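Local coordinates for VIN1 (Oscarella pearsei, PDB 6BFI), which probably binds actin filaments and may play a role in cell-cell adhesion, as a vinculin homolog of a sponge, at residues 177-182 / 190-195; 363-368 / 493-498; 649-654 / 695-700. All blocks are in the same frame, centred on the assembly; numbering follows the deposited sequence.

Contact 1. Residues 177-182 / 190-195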
loop_
_atom_site.group_PDB
_atom_site.type_symbol
_atom_site.label_atom_id
_atom_site.label_comp_id
_atom_site.label_asym_id
_atom_site.label_seq_id
_atom_site.Cartn_x
_atom_site.Cartn_y
_atom_site.Cartn_z
ATOM N N GLN A 177 19.174 14.670 2.086
ATOM C CA GLN A 177 19.325 15.589 0.965
ATOM C C GLN A 177 18.813 14.977 -0.332
ATOM O O GLN A 177 18.275 15.694 -1.182
ATOM C CB GLN A 177 20.796 15.992 0.821
ATOM C CG GLN A 177 21.172 16.615 -0.517
ATOM C CD GLN A 177 20.483 17.940 -0.756
ATOM O OE1 GLN A 177 20.081 18.621 0.188
ATOM N NE2 GLN A 177 20.336 18.313 -2.022
ATOM N N ARG A 178 18.937 13.658 -0.483
ATOM C CA ARG A 178 18.644 13.014 -1.758
ATOM C C ARG A 178 17.147 12.818 -1.975
ATOM O O ARG A 178 16.624 13.155 -3.043
ATOM C CB ARG A 178 19.374 11.673 -1.842
ATOM C CG ARG A 178 19.028 10.843 -3.065
ATOM C CD ARG A 178 19.440 11.539 -4.354
ATOM N NE ARG A 178 19.293 10.656 -5.507
ATOM C CZ ARG A 178 19.602 10.992 -6.756
ATOM N NH1 ARG A 178 20.077 12.202 -7.024
ATOM N NH2 ARG A 178 19.437 10.117 -7.739
ATOM N N HIS A 179 16.436 12.272 -0.980
ATOM C CA HIS A 179 15.067 11.839 -1.265
ATOM C C HIS A 179 14.087 12.966 -1.612
ATOM O O HIS A 179 13.077 12.688 -2.272
ATOM C CB HIS A 179 14.514 10.984 -0.112
ATOM C CG HIS A 179 14.197 11.742 1.141
ATOM N ND1 HIS A 179 13.123 12.599 1.247
ATOM C CD2 HIS A 179 14.790 11.731 2.360
ATOM C CE1 HIS A 179 13.083 13.104 2.467
ATOM N NE2 HIS A 179 14.082 12.592 3.162
ATOM N N PRO A 180 14.309 14.229 -1.224
ATOM C CA PRO A 180 13.454 15.302 -1.761
ATOM C C PRO A 180 13.660 15.588 -3.243
ATOM O O PRO A 180 12.925 16.410 -3.805
ATOM C CB PRO A 180 13.843 16.521 -0.912
ATOM C CG PRO A 180 14.349 15.944 0.351
ATOM C CD PRO A 180 15.091 14.715 -0.071
ATOM N N GLU A 181 14.629 14.949 -3.896
ATOM C CA GLU A 181 14.887 15.190 -5.309
ATOM C C GLU A 181 14.283 14.132 -6.222
ATOM O O GLU A 181 14.264 14.331 -7.440
ATOM C CB GLU A 181 16.398 15.277 -5.565
ATOM C CG GLU A 181 17.057 16.507 -4.962
ATOM C CD GLU A 181 18.552 16.559 -5.221
ATOM O OE1 GLU A 181 19.157 15.492 -5.459
ATOM O OE2 GLU A 181 19.124 17.670 -5.190
ATOM N N LEU A 182 13.790 13.026 -5.673
ATOM C CA LEU A 182 13.279 11.942 -6.498
ATOM C C LEU A 182 11.853 12.229 -6.956
ATOM O O LEU A 182 11.056 12.832 -6.233
ATOM C CB LEU A 182 13.333 10.621 -5.729
ATOM C CG LEU A 182 14.727 10.143 -5.308
ATOM C CD1 LEU A 182 14.646 8.802 -4.589
ATOM C CD2 LEU A 182 15.659 10.056 -6.509
ATOM N N MET A 190 10.582 4.811 0.879
ATOM C CA MET A 190 11.491 3.767 1.341
ATOM C C MET A 190 12.730 4.370 1.993
ATOM O O MET A 190 13.156 3.928 3.070
ATOM C CB MET A 190 11.876 2.850 0.180
ATOM C CG MET A 190 10.682 2.193 -0.504
ATOM S SD MET A 190 11.124 1.093 -1.867
ATOM C CE MET A 190 11.621 -0.371 -0.963
ATOM N N LEU A 191 13.312 5.397 1.364
ATOM C CA LEU A 191 14.472 6.058 1.955
ATOM C C LEU A 191 14.138 6.624 3.332
ATOM O O LEU A 191 14.872 6.398 4.300
ATOM C CB LEU A 191 14.984 7.156 1.022
ATOM C CG LEU A 191 15.602 6.651 -0.285
ATOM C CD1 LEU A 191 15.963 7.801 -1.211
ATOM C CD2 LEU A 191 16.824 5.790 0.007
ATOM N N LYS A 192 13.022 7.350 3.440
ATOM C CA LYS A 192 12.637 7.924 4.728
ATOM C C LYS A 192 12.418 6.842 5.779
ATOM O O LYS A 192 12.813 7.005 6.942
ATOM C CB LYS A 192 11.378 8.778 4.571
ATOM C CG LYS A 192 11.590 10.066 3.791
ATOM C CD LYS A 192 10.318 10.897 3.730
ATOM C CE LYS A 192 9.210 10.166 2.990
ATOM N NZ LYS A 192 7.958 10.975 2.908
ATOM N N SER A 193 11.798 5.725 5.389
ATOM C CA SER A 193 11.520 4.661 6.349
ATOM C C SER A 193 12.810 4.034 6.869
ATOM O O SER A 193 12.970 3.828 8.081
ATOM C CB SER A 193 10.621 3.600 5.712
ATOM O OG SER A 193 11.230 3.042 4.562
ATOM N N GLU A 194 13.749 3.721 5.969
ATOM C CA GLU A 194 15.011 3.140 6.423
ATOM C C GLU A 194 15.813 4.139 7.250
ATOM O O GLU A 194 16.500 3.753 8.205
ATOM C CB GLU A 194 15.827 2.643 5.232
ATOM C CG GLU A 194 15.060 1.746 4.270
ATOM C CD GLU A 194 14.466 0.515 4.936
ATOM O OE1 GLU A 194 15.064 0.005 5.907
ATOM O OE2 GLU A 194 13.395 0.056 4.482
ATOM N N LEU A 195 15.737 5.427 6.901
ATOM C CA LEU A 195 16.336 6.462 7.738
ATOM C C LEU A 195 15.782 6.399 9.156
ATOM O O LEU A 195 16.539 6.415 10.135
ATOM C CB LEU A 195 16.093 7.841 7.125
ATOM C CG LEU A 195 16.975 8.243 5.944
ATOM C CD1 LEU A 195 16.493 9.555 5.345
ATOM C CD2 LEU A 195 18.426 8.353 6.386
#
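H179 and L191 bring the two backbones closest, with CA atoms 6.6 Å apart, in a helical hairpin whose consecutive helices 154-178 and 185-215 run roughly antiparallel. The H179 imidazole carries most of the contact. Its CG lies between the backbone N and the carbonyl carbon (chi1 72°), which turns the ring against K192. There K192 CG sits 3.6 Å from the centroid of the H179 ring and 13° off its normal, a CH-pi contact over the centre of the face. K192 CD follows, 3.8 Å from H179 CE1, before a bend at chi3 (-63°) leads the chain on to NZ, which makes a weak hydrogen bond to Q189. P180 CD covers the opposite face toward the rim, holding the ring between proline and lysine. L195 CD1 meets H179 CD2 obliquely at 4.1 Å. L191 CD1 touches both H179 CB (3.7 Å) and L182 CD1 (3.8 Å), so one leucine methyl meets both side chains of the turn. R178 pairs with D127 and packs on helix 102-145; L195 also rests on V175 and E176 of helix 154-178, while M190 and E194 lie against helix 224-249.

Contact 2. Residues 363-368 / 493-498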
loop_
_atom_site.group_PDB
_atom_site.type_symbol
_atom_site.label_atom_id
_atom_site.label_comp_id
_atom_site.label_asym_id
_atom_site.label_seq_id
_atom_site.Cartn_x
_atom_site.Cartn_y
_atom_site.Cartn_z
ATOM N N GLU A 363 -20.590 -13.542 6.935
ATOM C CA GLU A 363 -20.104 -14.454 7.965
ATOM C C GLU A 363 -18.585 -14.579 7.930
ATOM O O GLU A 363 -17.964 -14.834 8.968
ATOM C CB GLU A 363 -20.758 -15.827 7.809
ATOM C CG GLU A 363 -21.439 -16.346 9.075
ATOM C CD GLU A 363 -22.617 -15.488 9.514
ATOM O OE1 GLU A 363 -22.395 -14.432 10.145
ATOM O OE2 GLU A 363 -23.771 -15.870 9.225
ATOM N N ILE A 364 -17.973 -14.412 6.756
ATOM C CA ILE A 364 -16.515 -14.363 6.683
ATOM C C ILE A 364 -15.996 -13.149 7.442
ATOM O O ILE A 364 -15.053 -13.244 8.244
ATOM C CB ILE A 364 -16.051 -14.358 5.216
ATOM C CG1 ILE A 364 -16.260 -15.740 4.594
ATOM C CG2 ILE A 364 -14.598 -13.933 5.114
ATOM C CD1 ILE A 364 -15.840 -15.822 3.142
ATOM N N ARG A 365 -16.617 -11.986 7.215
ATOM C CA ARG A 365 -16.244 -10.802 7.982
ATOM C C ARG A 365 -16.435 -11.027 9.478
ATOM O O ARG A 365 -15.598 -10.608 10.290
ATOM C CB ARG A 365 -17.055 -9.595 7.512
ATOM C CG ARG A 365 -16.662 -9.095 6.137
ATOM C CD ARG A 365 -17.086 -7.653 5.935
ATOM N NE ARG A 365 -18.528 -7.526 5.762
ATOM C CZ ARG A 365 -19.139 -7.544 4.582
ATOM N NH1 ARG A 365 -18.429 -7.685 3.470
ATOM N NH2 ARG A 365 -20.457 -7.421 4.513
ATOM N N LYS A 366 -17.523 -11.699 9.863
ATOM C CA LYS A 366 -17.761 -11.966 11.279
ATOM C C LYS A 366 -16.696 -12.894 11.851
ATOM O O LYS A 366 -16.271 -12.726 13.001
ATOM C CB LYS A 366 -19.159 -12.558 11.470
ATOM C CG LYS A 366 -19.643 -12.556 12.914
ATOM C CD LYS A 366 -21.162 -12.677 12.988
ATOM C CE LYS A 366 -21.684 -12.294 14.367
ATOM N NZ LYS A 366 -23.172 -12.172 14.399
ATOM N N ALA A 367 -16.243 -13.870 11.062
ATOM C CA ALA A 367 -15.208 -14.781 11.537
ATOM C C ALA A 367 -13.887 -14.051 11.739
ATOM O O ALA A 367 -13.193 -14.281 12.739
ATOM C CB ALA A 367 -15.040 -15.945 10.561
ATOM N N LEU A 368 -13.526 -13.165 10.808
ATOM C CA LEU A 368 -12.300 -12.390 10.990
ATOM C C LEU A 368 -12.400 -11.477 12.206
ATOM O O LEU A 368 -11.455 -11.381 13.002
ATOM C CB LEU A 368 -11.988 -11.582 9.729
ATOM C CG LEU A 368 -11.036 -12.256 8.740
ATOM C CD1 LEU A 368 -11.605 -13.580 8.249
ATOM C CD2 LEU A 368 -10.729 -11.327 7.573
ATOM N N VAL A 493 -8.832 -2.453 9.039
ATOM C CA VAL A 493 -9.403 -3.293 7.988
ATOM C C VAL A 493 -10.700 -3.947 8.450
ATOM O O VAL A 493 -11.679 -4.008 7.696
ATOM C CB VAL A 493 -8.377 -4.344 7.532
ATOM C CG1 VAL A 493 -9.012 -5.312 6.545
ATOM C CG2 VAL A 493 -7.165 -3.669 6.920
ATOM N N ILE A 494 -10.730 -4.434 9.693
ATOM C CA ILE A 494 -11.844 -5.245 10.168
ATOM C C ILE A 494 -13.140 -4.445 10.172
ATOM O O ILE A 494 -13.153 -3.239 10.455
ATOM C CB ILE A 494 -11.512 -5.803 11.564
ATOM C CG1 ILE A 494 -10.690 -7.085 11.435
ATOM C CG2 ILE A 494 -12.765 -6.040 12.394
ATOM C CD1 ILE A 494 -11.358 -8.139 10.589
ATOM N N ASP A 495 -14.239 -5.121 9.826
ATOM C CA ASP A 495 -15.570 -4.533 9.939
ATOM C C ASP A 495 -15.888 -4.267 11.403
ATOM O O ASP A 495 -15.981 -5.200 12.208
ATOM C CB ASP A 495 -16.610 -5.467 9.321
ATOM C CG ASP A 495 -17.948 -4.784 9.074
ATOM O OD1 ASP A 495 -18.192 -3.699 9.647
ATOM O OD2 ASP A 495 -18.761 -5.339 8.307
ATOM N N SER A 496 -16.067 -2.991 11.745
ATOM C CA SER A 496 -16.142 -2.610 13.151
ATOM C C SER A 496 -17.468 -3.017 13.778
ATOM O O SER A 496 -17.509 -3.391 14.956
ATOM C CB SER A 496 -15.917 -1.109 13.294
ATOM O OG SER A 496 -14.601 -0.766 12.891
ATOM N N LEU A 497 -18.564 -2.943 13.016
ATOM C CA LEU A 497 -19.862 -3.347 13.551
ATOM C C LEU A 497 -19.853 -4.810 13.971
ATOM O O LEU A 497 -20.415 -5.171 15.012
ATOM C CB LEU A 497 -20.957 -3.089 12.515
ATOM C CG LEU A 497 -22.367 -3.588 12.850
ATOM C CD1 LEU A 497 -22.829 -3.065 14.205
ATOM C CD2 LEU A 497 -23.344 -3.181 11.760
ATOM N N GLU A 498 -19.211 -5.669 13.175
ATOM C CA GLU A 498 -19.092 -7.071 13.558
ATOM C C GLU A 498 -18.255 -7.228 14.822
ATOM O O GLU A 498 -18.569 -8.062 15.680
ATOM C CB GLU A 498 -18.494 -7.887 12.411
ATOM C CG GLU A 498 -19.422 -8.067 11.221
ATOM C CD GLU A 498 -20.676 -8.858 11.557
ATOM O OE1 GLU A 498 -20.710 -9.524 12.612
ATOM O OE2 GLU A 498 -21.635 -8.813 10.761
#
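R365, K366 and L368 of helix 344-375 meet I494, D495 and E498 at a tight junction between helices 466-493 and 496-519: I494 is the first residue to leave the earlier helix, and D495 is the N-cap of the later one. One salt bridge crosses the contact. R365 NE reaches D495 OD2 at 3.4 Å, with guanidinium and carboxylate planes 55° apart, an oblique meeting and not a flat paired one; the arginine also holds E361 through NH1. A different kind of contact joins K366 and E498, which cross at about a right angle. The lysine is extended beyond CG, which stands anti to the backbone N (chi1 -166°), and its methylenes run past the carboxylate, with K366 CD 3.2 Å from E498 OE1. K366 NZ stays 4.0 Å from E498 OE1, too far for a salt bridge, though the charges probably still attract, while E498 OE2 is hydrogen-bonded to Q362. With K366 cut back to an alanine, E498 OE1 would probably lose its nearby positive charge and a gap would open where the methylenes had lain. The apolar part is a single pair: I494 CD1 rests 3.6 Å from L368 CB, and both residues continue onto helix 399-427 through V424 and L423. At the cap itself, D495 OD1 accepts a weak bond from L497 N at 3.5 Å, with an N-H...O angle of 136°.

Contact 3. Residues 649-654 / 695-700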
loop_
_atom_site.group_PDB
_atom_site.type_symbol
_atom_site.label_atom_id
_atom_site.label_comp_id
_atom_site.label_asym_id
_atom_site.label_seq_id
_atom_site.Cartn_x
_atom_site.Cartn_y
_atom_site.Cartn_z
ATOM N N ALA A 649 -14.635 11.290 -35.756
ATOM C CA ALA A 649 -14.194 10.103 -36.482
ATOM C C ALA A 649 -13.110 9.344 -35.726
ATOM O O ALA A 649 -13.059 8.109 -35.784
ATOM C CB ALA A 649 -13.696 10.497 -37.873
ATOM N N GLU A 650 -12.245 10.061 -35.008
ATOM C CA GLU A 650 -11.168 9.416 -34.263
ATOM C C GLU A 650 -11.723 8.544 -33.140
ATOM O O GLU A 650 -11.431 7.343 -33.057
ATOM C CB GLU A 650 -10.223 10.485 -33.710
ATOM C CG GLU A 650 -8.752 10.128 -33.775
ATOM C CD GLU A 650 -7.857 11.310 -33.453
ATOM O OE1 GLU A 650 -8.390 12.392 -33.128
ATOM O OE2 GLU A 650 -6.620 11.157 -33.530
ATOM N N MET A 651 -12.540 9.139 -32.267
ATOM C CA MET A 651 -13.104 8.389 -31.152
ATOM C C MET A 651 -14.122 7.358 -31.622
ATOM O O MET A 651 -14.346 6.357 -30.934
ATOM C CB MET A 651 -13.739 9.348 -30.147
ATOM C CG MET A 651 -12.793 10.422 -29.631
ATOM S SD MET A 651 -11.379 9.760 -28.728
ATOM C CE MET A 651 -10.082 9.842 -29.962
ATOM N N GLN A 652 -14.750 7.585 -32.778
ATOM C CA GLN A 652 -15.667 6.591 -33.331
ATOM C C GLN A 652 -14.907 5.361 -33.812
ATOM O O GLN A 652 -15.299 4.221 -33.525
ATOM C CB GLN A 652 -16.483 7.205 -34.469
ATOM C CG GLN A 652 -17.196 6.188 -35.351
ATOM C CD GLN A 652 -18.304 5.444 -34.629
ATOM O OE1 GLN A 652 -18.817 5.904 -33.607
ATOM N NE2 GLN A 652 -18.681 4.287 -35.160
ATOM N N GLU A 653 -13.812 5.575 -34.548
ATOM C CA GLU A 653 -12.974 4.453 -34.958
ATOM C C GLU A 653 -12.408 3.727 -33.744
ATOM O O GLU A 653 -12.309 2.494 -33.741
ATOM C CB GLU A 653 -11.847 4.939 -35.866
ATOM C CG GLU A 653 -10.903 3.835 -36.314
ATOM C CD GLU A 653 -9.706 4.365 -37.076
ATOM O OE1 GLU A 653 -9.719 5.556 -37.452
ATOM O OE2 GLU A 653 -8.750 3.590 -37.295
ATOM N N ALA A 654 -12.039 4.474 -32.700
ATOM C CA ALA A 654 -11.569 3.831 -31.477
ATOM C C ALA A 654 -12.677 3.035 -30.797
ATOM O O ALA A 654 -12.403 1.994 -30.188
ATOM C CB ALA A 654 -10.994 4.876 -30.523
ATOM N N VAL A 695 -13.080 8.422 -18.577
ATOM C CA VAL A 695 -12.299 7.190 -18.631
ATOM C C VAL A 695 -12.504 6.478 -19.964
ATOM O O VAL A 695 -11.548 5.970 -20.562
ATOM C CB VAL A 695 -12.651 6.286 -17.439
ATOM C CG1 VAL A 695 -12.009 4.941 -17.614
ATOM C CG2 VAL A 695 -12.183 6.924 -16.141
ATOM N N LYS A 696 -13.746 6.425 -20.452
ATOM C CA LYS A 696 -13.999 5.820 -21.757
ATOM C C LYS A 696 -13.268 6.578 -22.858
ATOM O O LYS A 696 -12.618 5.972 -23.721
ATOM C CB LYS A 696 -15.500 5.777 -22.038
ATOM C CG LYS A 696 -16.168 4.459 -21.686
ATOM C CD LYS A 696 -17.650 4.498 -22.019
ATOM C CE LYS A 696 -18.297 3.140 -21.836
ATOM N NZ LYS A 696 -19.762 3.174 -22.117
ATOM N N GLN A 697 -13.361 7.911 -22.840
ATOM C CA GLN A 697 -12.633 8.716 -23.817
ATOM C C GLN A 697 -11.134 8.442 -23.748
ATOM O O GLN A 697 -10.468 8.316 -24.785
ATOM C CB GLN A 697 -12.923 10.200 -23.583
ATOM C CG GLN A 697 -12.331 11.139 -24.622
ATOM C CD GLN A 697 -13.204 11.290 -25.857
ATOM O OE1 GLN A 697 -13.970 10.391 -26.210
ATOM N NE2 GLN A 697 -13.097 12.437 -26.516
ATOM N N MET A 698 -10.591 8.327 -22.533
ATOM C CA MET A 698 -9.169 8.045 -22.378
ATOM C C MET A 698 -8.810 6.679 -22.949
ATOM O O MET A 698 -7.737 6.505 -23.539
ATOM C CB MET A 698 -8.778 8.133 -20.903
ATOM C CG MET A 698 -7.281 8.094 -20.652
ATOM S SD MET A 698 -6.870 8.350 -18.915
ATOM C CE MET A 698 -7.869 9.791 -18.544
ATOM N N ALA A 699 -9.698 5.696 -22.785
ATOM C CA ALA A 699 -9.458 4.378 -23.368
ATOM C C ALA A 699 -9.435 4.450 -24.891
ATOM O O ALA A 699 -8.545 3.878 -25.534
ATOM C CB ALA A 699 -10.521 3.390 -22.889
ATOM N N ARG A 700 -10.409 5.149 -25.482
ATOM C CA ARG A 700 -10.419 5.334 -26.931
ATOM C C ARG A 700 -9.114 5.960 -27.410
ATOM O O ARG A 700 -8.465 5.455 -28.338
ATOM C CB ARG A 700 -11.611 6.204 -27.339
ATOM C CG ARG A 700 -12.973 5.673 -26.915
ATOM C CD ARG A 700 -14.083 6.621 -27.347
ATOM N NE ARG A 700 -15.387 6.233 -26.814
ATOM C CZ ARG A 700 -16.044 6.901 -25.872
ATOM N NH1 ARG A 700 -15.529 8.007 -25.353
ATOM N NH2 ARG A 700 -17.225 6.467 -25.453
#
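M651 and A654 of helix 649-659 pack against Q697 and R700 of helix 690-710, the two short helical segments lying nearly perpendicular (86°) with their axes 9.6 Å apart at closest approach. The M651 side chain can be followed outward. M651 CB lies 3.9 Å from R700 CD, beside the extended arginine chain. M651 CG comes next, 3.6 Å from Q697 OE1 and almost as near the NE2 of the same amide. A bend at chi2 (-62°) then places M651 SD across the glutamine, 3.7 Å from Q697 CD, and also against R700 CB. Beyond the sulfur the chain bends again to CE, which has no close partner in 695-700; the side chain also touches K701. The amide is held from within its own helix: R700 NH1 donates to Q697 OE1 at 3.0 Å, in the carbonyl plane but tilted from the guanidinium plane, with an N-H...O angle of 131°. R700 engages helix 649-659 twice, by its aliphatic chain, with R700 CD 3.6 Å from M651 O, and by a salt bridge from NE to E655 of that helix. One turn on, A654 CB lies 3.4 Å from R700 O and 3.5 Å from R700 CB. Between the segments, carbon and sulfur thus pack against carbon and against amide and backbone oxygens, a van der Waals fit to which the R700-E655 salt bridge adds a charged tie between the helices.

Overall arrangement
The three contacts come one after another along the chain and share no helix. Contact 1 joins the consecutive helices 154-178 and 185-215; contact 2 brings helix 344-375 to the junction before helix 496-519, its segments 125 residues apart; contact 3 sets helix 649-659 across helix 690-710. Their centres are about 37 Å (1 and 2), 40 Å (1 and 3) and 42 Å (2 and 3) apart, and nearest atoms stay about 19 Å or more from each other. Contacts 1 and 2 lie on opposite sides of the chain's centre. All belong to an all-helical fold of the vinculin family, in which contact 1 is a hairpin between neighbouring helices, whereas contacts 2 and 3 join helices more distant in sequence.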